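Local structure of HpuA (Kingella denitrificans ATCC 33394, 5EC6) at residues D36-R40 against N68-L72; Y86-I90 against P102-Q108; G219-I225 against E236-V242. The protein acts as an outer-membrane lipoprotein receptor for haemoglobin, probably serving iron uptake by presenting haemoglobin to a partner haem transporter. Where two conformers were deposited one is given. Numbering follows the deposited sequence.

In the fold
The three contacts follow one another along the chain and do not touch; their nearest atoms are about 9 to 10 Å apart. Interaction 1 is a surface contact. It sets the loop before strand 40-43 beside strand 65-74 of the small four-stranded sheet, through long side chains and one weak hydrogen bond. Interactions 2 and 3 are partly buried and both reach the large antiparallel sheet. In interaction 2 a non-regular loop lies along strand 104-109, joined by a histidine, proline contacts and bridging waters. Interaction 3 is a true strand pairing, with backbone hydrogen bonds, two inserted waters and a salt bridge. Interactions 1 and 3 lie on opposite sides of the chain's centre.

Interaction 1: D36-R40 against N68-L72; sequences DREQR and NQEIL
A linker loop packs here against strand 65-74 of a four-stranded antiparallel sheet. The loop leads out of that sheet, after strand 29-31, and into strand 40-43 of the large sheet. D36-R37 end a 3-10 segment. E38 and Q39 are then extended (phi/psi -58/135 and -112/160), and R40 starts the next strand. N68-L72 is extended throughout. The backbones stay well apart, with CA-CA distances of 9.2 Å for both R37-Q69 and Q39-I71, so side chains fill the space. The buried area is 241 Å². Along the strand, N68 pairs through its backbone with I54. Q69 (chi1 m, chi2 t) points toward the loop; its NE2 is 3.7 Å from R37 CD, and its OE1 lies over one face of the R37 guanidinium. E70 points away from the loop, and its side chain touches I54 of strand 48-57, but its carbonyl O sits at the guanidinium edge. It accepts a weak hydrogen bond from R37 NH2 at 3.3 Å. R37 is folded, with chi1, chi2 and chi3 all m, which brings its end to this carbonyl. I71 (m, m) points toward the loop, and its CD1 is 3.5 Å from R37 NH2 and 3.7 Å from Q39 CD. L72 pairs through its backbone with K50. Q39 (m, m) bends back along its own loop, and its NE2 donates to R37 O at 3.0 Å with an angle of 173°.

Interaction 2: Y86-I90 against P102-Q108; sequences YNTLI and PNSHPMQ
Only one direct hydrogen bond is formed between the segments: I90 N donates to H105 ND1 at 3.0 Å, at the edge of the imidazole. H105 has chi1 -40° and chi2 -110°, and its NE2 bonds to T191 OG1 on the neighbouring strand. L89 (m, t) adds a CH-pi contact. Its CD2 stands 3.5 Å from the H105 ring centroid, 6° off the normal. Apolar contacts come from I90 (m, t), with CG2 3.9 Å from P102 CG and CD1 3.9 Å from P106 CD. I90 CD1 is also 3.6 Å from S104 O. The two segments run antiparallel, with CA-CA distances of 5.0 Å for N87-Q108 and 6.0 Å for L89-H105. Y86-I90 has no regular structure; Y86 (phi/psi -104/-9) and N87 (-107/41) are turned, and the chain is extended only from T88 to I90. S104 and H105 are extended within strand 104-109 of the large antiparallel sheet, flanked by strands 115-118 and 188-191. The loop also pairs with A118 through the backbones of N87 and L89. Waters fill the gap between the backbones. One donates to Y86 O (2.8 Å) and P106 O (3.1 Å), another to T88 O (2.8 Å) and P106 O (2.9 Å). A third accepts from Y86 N at 3.0 Å and lies 2.8 Å from Q108 OE1. Q108 is extended (t, t), with OE1 3.3 Å from N87 CB; its NE2 bonds to P17 O.

Interaction 3: G219-I225 against E236-V242; sequences GKLGGTI and EMRDVNV
Two waters stand between the strands of this beta hairpin where the second strand turns a corner at D239. One accepts from V240 N (2.9 Å) and donates to L221 O (2.7 Å). The other accepts from G223 N (2.9 Å) and donates to M237 O (2.7 Å). Direct pairing continues beyond them: V242 N to G219 O at 2.8 Å, L221 N to V240 O at 3.0 Å, and M237 N to G223 O at 2.9 Å. K220-N241 and T224-E236 are antiparallel non-hydrogen-bonded pairs, with CA-CA 4.7 and 4.4 Å. Strand 220-225 runs at 156° to 236-238 and 135° to 240-242. G219 has positive phi (67/42), and G223 (140/-179) has backbone angles that call for glycine. K220 (m, m, t, t) reaches over the corner. Its NZ forms a salt bridge with D239 OD1 and a hydrogen bond with N241 OD1, both 2.7 Å. On the other face, L221 CD2 meets M237 CG at 3.7 Å, and L221 CB meets V240 CG1 at 3.9 Å. In the large antiparallel sheet, strand 208-215 flanks the first strand, with a G1 bulge at G219-K220 facing N215. Strand 246-253 flanks the second, with a classic bulge at R238-D239 facing T250.

Interaction 1: D36-R40 against N68-L72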
loop_
_atom_site.group_PDB
_atom_site.type_symbol
_atom_site.label_atom_id
_atom_site.label_comp_id
_atom_site.label_asym_id
_atom_site.label_seq_id
_atom_site.Cartn_x
_atom_site.Cartn_y
_atom_site.Cartn_z
ATOM N N ASP A 36 15.547 -10.667 -6.913
ATOM C CA ASP A 36 14.925 -9.570 -7.595
ATOM C C ASP A 36 13.434 -9.397 -7.233
ATOM O O ASP A 36 12.874 -8.297 -7.395
ATOM C CB ASP A 36 15.058 -9.848 -9.106
ATOM C CG ASP A 36 14.337 -8.839 -9.956
ATOM O OD1 ASP A 36 14.806 -7.681 -10.006
ATOM O OD2 ASP A 36 13.301 -9.193 -10.580
ATOM N N ARG A 37 12.781 -10.485 -6.843
ATOM C CA ARG A 37 11.326 -10.454 -6.645
ATOM C C ARG A 37 10.955 -10.534 -5.182
ATOM O O ARG A 37 9.772 -10.589 -4.883
ATOM C CB ARG A 37 10.609 -11.578 -7.413
ATOM C CG ARG A 37 10.609 -11.357 -8.935
ATOM C CD ARG A 37 9.550 -10.404 -9.413
ATOM N NE ARG A 37 8.218 -10.970 -9.296
ATOM C CZ ARG A 37 7.097 -10.245 -9.311
ATOM N NH1 ARG A 37 7.109 -8.905 -9.369
ATOM N NH2 ARG A 37 5.968 -10.867 -9.197
ATOM N N GLU A 38 11.939 -10.518 -4.271
ATOM C CA GLU A 38 11.660 -10.603 -2.845
ATOM C C GLU A 38 10.735 -9.480 -2.373
ATOM O O GLU A 38 10.870 -8.324 -2.773
ATOM C CB GLU A 38 12.945 -10.547 -2.028
ATOM C CG GLU A 38 13.816 -11.795 -2.172
ATOM C CD GLU A 38 15.133 -11.698 -1.419
ATOM O OE1 GLU A 38 15.476 -10.573 -0.945
ATOM O OE2 GLU A 38 15.801 -12.752 -1.314
ATOM N N GLN A 39 9.757 -9.870 -1.575
ATOM C CA GLN A 39 8.729 -8.930 -1.106
ATOM C C GLN A 39 8.929 -8.748 0.410
ATOM O O GLN A 39 9.459 -9.615 1.079
ATOM C CB GLN A 39 7.327 -9.472 -1.384
ATOM C CG GLN A 39 7.043 -9.738 -2.855
ATOM C CD GLN A 39 6.997 -8.462 -3.645
ATOM O OE1 GLN A 39 6.161 -7.616 -3.409
ATOM N NE2 GLN A 39 7.949 -8.290 -4.525
ATOM N N ARG A 40 8.391 -7.656 0.920
ATOM C CA ARG A 40 8.314 -7.427 2.365
ATOM C C ARG A 40 6.879 -7.023 2.706
ATOM O O ARG A 40 6.283 -6.189 1.995
ATOM C CB ARG A 40 9.235 -6.253 2.733
ATOM C CG ARG A 40 9.147 -5.816 4.193
ATOM C CD ARG A 40 9.800 -4.457 4.376
ATOM N NE ARG A 40 11.243 -4.479 4.258
ATOM C CZ ARG A 40 11.976 -3.366 4.124
ATOM N NH1 ARG A 40 11.399 -2.141 4.026
ATOM N NH2 ARG A 40 13.285 -3.488 4.060
ATOM N N ASN A 68 3.703 -15.983 -16.692
ATOM C CA ASN A 68 3.881 -14.608 -16.225
ATOM C C ASN A 68 4.206 -14.625 -14.733
ATOM O O ASN A 68 3.789 -15.511 -14.048
ATOM C CB ASN A 68 2.610 -13.818 -16.459
ATOM C CG ASN A 68 2.442 -13.468 -17.928
ATOM O OD1 ASN A 68 3.224 -12.682 -18.458
ATOM N ND2 ASN A 68 1.527 -14.158 -18.618
ATOM N N GLN A 69 4.887 -13.579 -14.299
ATOM C CA GLN A 69 5.096 -13.286 -12.866
ATOM C C GLN A 69 3.855 -12.705 -12.258
ATOM O O GLN A 69 3.189 -11.829 -12.857
ATOM C CB GLN A 69 6.258 -12.326 -12.719
ATOM C CG GLN A 69 7.578 -12.926 -13.096
ATOM C CD GLN A 69 8.740 -11.950 -12.886
ATOM O OE1 GLN A 69 8.599 -10.703 -13.054
ATOM N NE2 GLN A 69 9.861 -12.490 -12.487
ATOM N N GLU A 70 3.501 -13.185 -11.044
ATOM C CA GLU A 70 2.339 -12.688 -10.347
ATOM C C GLU A 70 2.707 -12.552 -8.865
ATOM O O GLU A 70 3.682 -13.143 -8.409
ATOM C CB GLU A 70 1.128 -13.598 -10.480
ATOM C CG GLU A 70 0.657 -13.719 -11.931
ATOM C CD GLU A 70 -0.650 -14.448 -12.104
ATOM O OE1 GLU A 70 -1.467 -14.510 -11.171
ATOM O OE2 GLU A 70 -0.881 -14.930 -13.255
ATOM N N ILE A 71 1.912 -11.767 -8.151
ATOM C CA ILE A 71 1.938 -11.743 -6.684
ATOM C C ILE A 71 0.611 -12.237 -6.170
ATOM O O ILE A 71 -0.427 -11.781 -6.639
ATOM C CB ILE A 71 2.107 -10.305 -6.146
ATOM C CG1 ILE A 71 3.390 -9.632 -6.641
ATOM C CG2 ILE A 71 2.012 -10.325 -4.599
ATOM C CD1 ILE A 71 4.653 -10.112 -5.992
ATOM N N LEU A 72 0.650 -13.181 -5.225
ATOM C CA LEU A 72 -0.526 -13.654 -4.521
ATOM C C LEU A 72 -0.442 -13.191 -3.065
ATOM O O LEU A 72 0.658 -12.994 -2.555
ATOM C CB LEU A 72 -0.620 -15.181 -4.556
ATOM C CG LEU A 72 -0.615 -15.836 -5.937
ATOM C CD1 LEU A 72 -0.615 -17.376 -5.830
ATOM C CD2 LEU A 72 -1.792 -15.312 -6.711
#

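Interaction 2: Y86-I90 against P102-Q108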
loop_
_atom_site.group_PDB
_atom_site.type_symbol
_atom_site.label_atom_id
_atom_site.label_comp_id
_atom_site.label_asym_id
_atom_site.label_seq_id
_atom_site.Cartn_x
_atom_site.Cartn_y
_atom_site.Cartn_z
ATOM N N TYR A 86 -13.084 -8.230 -7.817
ATOM C CA TYR A 86 -14.089 -8.079 -6.764
ATOM C C TYR A 86 -13.557 -7.867 -5.329
ATOM O O TYR A 86 -14.347 -7.629 -4.407
ATOM C CB TYR A 86 -14.989 -9.309 -6.723
ATOM C CG TYR A 86 -15.856 -9.412 -7.939
ATOM C CD1 TYR A 86 -16.924 -8.552 -8.096
ATOM C CD2 TYR A 86 -15.563 -10.314 -8.942
ATOM C CE1 TYR A 86 -17.726 -8.615 -9.215
ATOM C CE2 TYR A 86 -16.357 -10.386 -10.075
ATOM C CZ TYR A 86 -17.430 -9.528 -10.201
ATOM O OH TYR A 86 -18.232 -9.585 -11.325
ATOM N N ASN A 87 -12.244 -8.015 -5.122
ATOM C CA ASN A 87 -11.676 -7.794 -3.791
ATOM C C ASN A 87 -10.887 -6.483 -3.724
ATOM O O ASN A 87 -9.820 -6.430 -3.121
ATOM C CB ASN A 87 -10.841 -8.995 -3.323
ATOM C CG ASN A 87 -9.710 -9.370 -4.246
ATOM O OD1 ASN A 87 -9.534 -8.806 -5.329
ATOM N ND2 ASN A 87 -8.883 -10.293 -3.780
ATOM N N THR A 88 -11.427 -5.457 -4.353
ATOM C CA THR A 88 -10.838 -4.122 -4.318
ATOM C C THR A 88 -11.811 -3.069 -3.878
ATOM O O THR A 88 -13.001 -3.300 -3.793
ATOM C CB THR A 88 -10.281 -3.719 -5.691
ATOM O OG1 THR A 88 -11.338 -3.634 -6.641
ATOM C CG2 THR A 88 -9.295 -4.663 -6.162
ATOM N N LEU A 89 -11.283 -1.894 -3.564
ATOM C CA LEU A 89 -12.086 -0.739 -3.234
ATOM C C LEU A 89 -12.991 -0.392 -4.416
ATOM O O LEU A 89 -12.650 -0.614 -5.572
ATOM C CB LEU A 89 -11.176 0.456 -2.936
ATOM C CG LEU A 89 -10.245 0.280 -1.743
ATOM C CD1 LEU A 89 -9.379 1.540 -1.609
ATOM C CD2 LEU A 89 -10.993 0.014 -0.463
ATOM N N ILE A 90 -14.128 0.176 -4.104
ATOM C CA ILE A 90 -14.958 0.852 -5.095
ATOM C C ILE A 90 -14.183 1.993 -5.749
ATOM O O ILE A 90 -13.652 2.875 -5.069
ATOM C CB ILE A 90 -16.238 1.424 -4.463
ATOM C CG1 ILE A 90 -17.042 0.337 -3.730
ATOM C CG2 ILE A 90 -17.104 2.098 -5.550
ATOM C CD1 ILE A 90 -18.090 0.889 -2.771
ATOM N N PRO A 102 -15.260 6.617 -2.272
ATOM C CA PRO A 102 -16.250 6.335 -1.223
ATOM C C PRO A 102 -15.557 5.938 0.088
ATOM O O PRO A 102 -14.463 5.373 0.020
ATOM C CB PRO A 102 -17.016 5.152 -1.785
ATOM C CG PRO A 102 -16.791 5.197 -3.257
ATOM C CD PRO A 102 -15.398 5.731 -3.436
ATOM N N ASN A 103 -16.142 6.246 1.226
ATOM C CA ASN A 103 -15.498 5.959 2.509
ATOM C C ASN A 103 -15.770 4.582 3.091
ATOM O O ASN A 103 -15.199 4.229 4.120
ATOM C CB ASN A 103 -15.829 7.020 3.534
ATOM C CG ASN A 103 -15.377 8.407 3.118
ATOM O OD1 ASN A 103 -14.424 8.587 2.383
ATOM N ND2 ASN A 103 -16.054 9.396 3.639
ATOM N N SER A 104 -16.649 3.799 2.443
ATOM C CA SER A 104 -17.009 2.454 2.892
ATOM C C SER A 104 -17.119 1.562 1.676
ATOM O O SER A 104 -17.594 2.015 0.606
ATOM C CB SER A 104 -18.352 2.492 3.642
ATOM O OG SER A 104 -18.669 1.230 4.173
ATOM N N HIS A 105 -16.669 0.313 1.811
ATOM C CA HIS A 105 -16.556 -0.639 0.709
ATOM C C HIS A 105 -16.857 -2.043 1.197
ATOM O O HIS A 105 -16.472 -2.436 2.294
ATOM C CB HIS A 105 -15.166 -0.643 0.059
ATOM C CG HIS A 105 -14.563 0.709 -0.084
ATOM N ND1 HIS A 105 -14.401 1.311 -1.301
ATOM C CD2 HIS A 105 -14.024 1.552 0.829
ATOM C CE1 HIS A 105 -13.842 2.492 -1.139
ATOM N NE2 HIS A 105 -13.617 2.668 0.152
ATOM N N PRO A 106 -17.595 -2.825 0.397
ATOM C CA PRO A 106 -17.771 -4.224 0.757
ATOM C C PRO A 106 -16.480 -5.048 0.557
ATOM O O PRO A 106 -15.751 -4.806 -0.391
ATOM C CB PRO A 106 -18.855 -4.684 -0.252
ATOM C CG PRO A 106 -18.614 -3.865 -1.466
ATOM C CD PRO A 106 -18.180 -2.504 -0.923
ATOM N N MET A 107 -16.214 -5.998 1.436
ATOM C CA MET A 107 -15.110 -6.922 1.274
ATOM C C MET A 107 -15.606 -8.167 0.560
ATOM O O MET A 107 -16.786 -8.545 0.704
ATOM C CB MET A 107 -14.558 -7.298 2.634
ATOM C CG MET A 107 -14.104 -6.080 3.446
ATOM S SD MET A 107 -13.407 -6.481 5.070
ATOM C CE MET A 107 -11.861 -7.249 4.670
ATOM N N GLN A 108 -14.750 -8.797 -0.203
ATOM C CA GLN A 108 -15.164 -10.001 -0.927
ATOM C C GLN A 108 -15.177 -11.184 -0.015
ATOM O O GLN A 108 -14.192 -11.485 0.664
ATOM C CB GLN A 108 -14.266 -10.266 -2.117
ATOM C CG GLN A 108 -14.775 -11.459 -2.971
ATOM C CD GLN A 108 -14.021 -11.698 -4.254
ATOM O OE1 GLN A 108 -12.909 -11.227 -4.466
ATOM N NE2 GLN A 108 -14.632 -12.484 -5.156
HETATM O O HOH W 1 -11.796 -10.761 -6.986
HETATM O O HOH W 2 -16.362 -6.903 -2.561
HETATM O O HOH W 3 -15.442 -2.917 -2.559
#

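Interaction 3: G219-I225 against E236-V242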
loop_
_atom_site.group_PDB
_atom_site.type_symbol
_atom_site.label_atom_id
_atom_site.label_comp_id
_atom_site.label_asym_id
_atom_site.label_seq_id
_atom_site.Cartn_x
_atom_site.Cartn_y
_atom_site.Cartn_z
ATOM N N GLY A 219 15.699 11.896 9.583
ATOM C CA GLY A 219 15.162 10.550 9.762
ATOM C C GLY A 219 13.809 10.507 10.446
ATOM O O GLY A 219 13.602 9.693 11.315
ATOM N N LYS A 220 12.921 11.413 10.065
ATOM C CA LYS A 220 11.597 11.526 10.653
ATOM C C LYS A 220 10.494 11.408 9.602
ATOM O O LYS A 220 10.690 11.797 8.453
ATOM C CB LYS A 220 11.426 12.843 11.408
ATOM C CG LYS A 220 12.318 12.940 12.660
ATOM C CD LYS A 220 11.994 11.896 13.719
ATOM C CE LYS A 220 12.629 12.274 15.048
ATOM N NZ LYS A 220 12.367 11.328 16.128
ATOM N N LEU A 221 9.327 10.909 10.004
ATOM C CA LEU A 221 8.122 10.910 9.197
ATOM C C LEU A 221 6.972 11.579 9.939
ATOM O O LEU A 221 6.739 11.315 11.114
ATOM C CB LEU A 221 7.717 9.509 8.823
ATOM C CG LEU A 221 6.496 9.249 7.936
ATOM C CD1 LEU A 221 6.596 7.924 7.200
ATOM C CD2 LEU A 221 5.251 9.211 8.768
ATOM N N GLY A 222 6.293 12.492 9.247
ATOM C CA GLY A 222 5.121 13.171 9.784
ATOM C C GLY A 222 3.937 13.145 8.843
ATOM O O GLY A 222 4.068 12.855 7.641
ATOM N N GLY A 223 2.766 13.446 9.390
ATOM C CA GLY A 223 1.569 13.650 8.608
ATOM C C GLY A 223 0.348 13.037 9.262
ATOM O O GLY A 223 0.426 12.485 10.341
ATOM N N THR A 224 -0.806 13.166 8.598
ATOM C CA THR A 224 -2.080 12.776 9.141
ATOM C C THR A 224 -2.900 12.038 8.109
ATOM O O THR A 224 -3.073 12.520 6.980
ATOM C CB THR A 224 -2.869 14.020 9.615
ATOM O OG1 THR A 224 -2.141 14.655 10.675
ATOM C CG2 THR A 224 -4.261 13.638 10.126
ATOM N N ILE A 225 -3.428 10.900 8.534
ATOM C CA ILE A 225 -4.398 10.168 7.752
ATOM C C ILE A 225 -5.798 10.687 8.191
ATOM O O ILE A 225 -6.191 10.506 9.344
ATOM C CB ILE A 225 -4.265 8.682 7.954
ATOM C CG1 ILE A 225 -2.910 8.194 7.422
ATOM C CG2 ILE A 225 -5.370 7.929 7.170
ATOM C CD1 ILE A 225 -2.591 6.784 7.774
ATOM N N GLU A 236 -2.911 10.656 13.482
ATOM C CA GLU A 236 -1.829 11.622 13.407
ATOM C C GLU A 236 -0.497 10.965 13.758
ATOM O O GLU A 236 -0.347 10.402 14.817
ATOM C CB GLU A 236 -2.077 12.805 14.345
ATOM C CG GLU A 236 -1.000 13.866 14.243
ATOM C CD GLU A 236 -1.319 15.184 14.930
ATOM O OE1 GLU A 236 -2.357 15.265 15.600
ATOM O OE2 GLU A 236 -0.533 16.138 14.720
ATOM N N MET A 237 0.474 11.060 12.854
ATOM C CA MET A 237 1.835 10.548 13.180
ATOM C C MET A 237 2.416 11.416 14.244
ATOM O O MET A 237 2.310 12.646 14.153
ATOM C CB MET A 237 2.708 10.569 11.930
ATOM C CG MET A 237 2.148 9.695 10.810
ATOM S SD MET A 237 2.162 7.950 11.221
ATOM C CE MET A 237 1.248 7.270 9.828
ATOM N N ARG A 238 2.989 10.811 15.288
ATOM C CA ARG A 238 3.541 11.534 16.420
ATOM C C ARG A 238 5.069 11.539 16.482
ATOM O O ARG A 238 5.681 12.608 16.614
ATOM C CB ARG A 238 2.958 11.030 17.729
ATOM C CG ARG A 238 1.449 11.353 17.867
ATOM C CD ARG A 238 1.184 12.828 17.972
ATOM N NE ARG A 238 -0.209 13.106 18.260
ATOM C CZ ARG A 238 -0.713 14.312 18.524
ATOM N NH1 ARG A 238 0.062 15.382 18.559
ATOM N NH2 ARG A 238 -2.017 14.437 18.785
ATOM N N ASP A 239 5.701 10.389 16.572
ATOM C CA ASP A 239 7.162 10.352 16.564
ATOM C C ASP A 239 7.549 9.073 15.838
ATOM O O ASP A 239 7.439 7.977 16.386
ATOM C CB ASP A 239 7.742 10.308 17.964
ATOM C CG ASP A 239 9.270 10.511 17.944
ATOM O OD1 ASP A 239 9.786 10.894 16.893
ATOM O OD2 ASP A 239 9.903 10.384 18.990
ATOM N N VAL A 240 7.917 9.256 14.586
ATOM C CA VAL A 240 8.231 8.146 13.720
ATOM C C VAL A 240 9.627 8.341 13.134
ATOM O O VAL A 240 9.887 9.316 12.470
ATOM C CB VAL A 240 7.162 8.029 12.609
ATOM C CG1 VAL A 240 7.498 6.882 11.661
ATOM C CG2 VAL A 240 5.776 7.792 13.213
ATOM N N ASN A 241 10.501 7.360 13.406
ATOM C CA ASN A 241 11.869 7.382 12.938
ATOM C C ASN A 241 12.062 6.527 11.700
ATOM O O ASN A 241 11.461 5.463 11.617
ATOM C CB ASN A 241 12.798 6.895 14.041
ATOM C CG ASN A 241 12.853 7.881 15.208
ATOM O OD1 ASN A 241 13.321 9.004 15.057
ATOM N ND2 ASN A 241 12.292 7.488 16.331
ATOM N N VAL A 242 12.925 7.000 10.810
ATOM C CA VAL A 242 13.160 6.379 9.513
ATOM C C VAL A 242 14.611 5.918 9.484
ATOM O O VAL A 242 15.506 6.754 9.760
ATOM C CB VAL A 242 12.899 7.351 8.387
ATOM C CG1 VAL A 242 13.061 6.623 7.049
ATOM C CG2 VAL A 242 11.516 7.963 8.514
HETATM O O HOH W 4 7.653 11.982 13.601
HETATM O O HOH W 5 2.702 14.435 12.120
#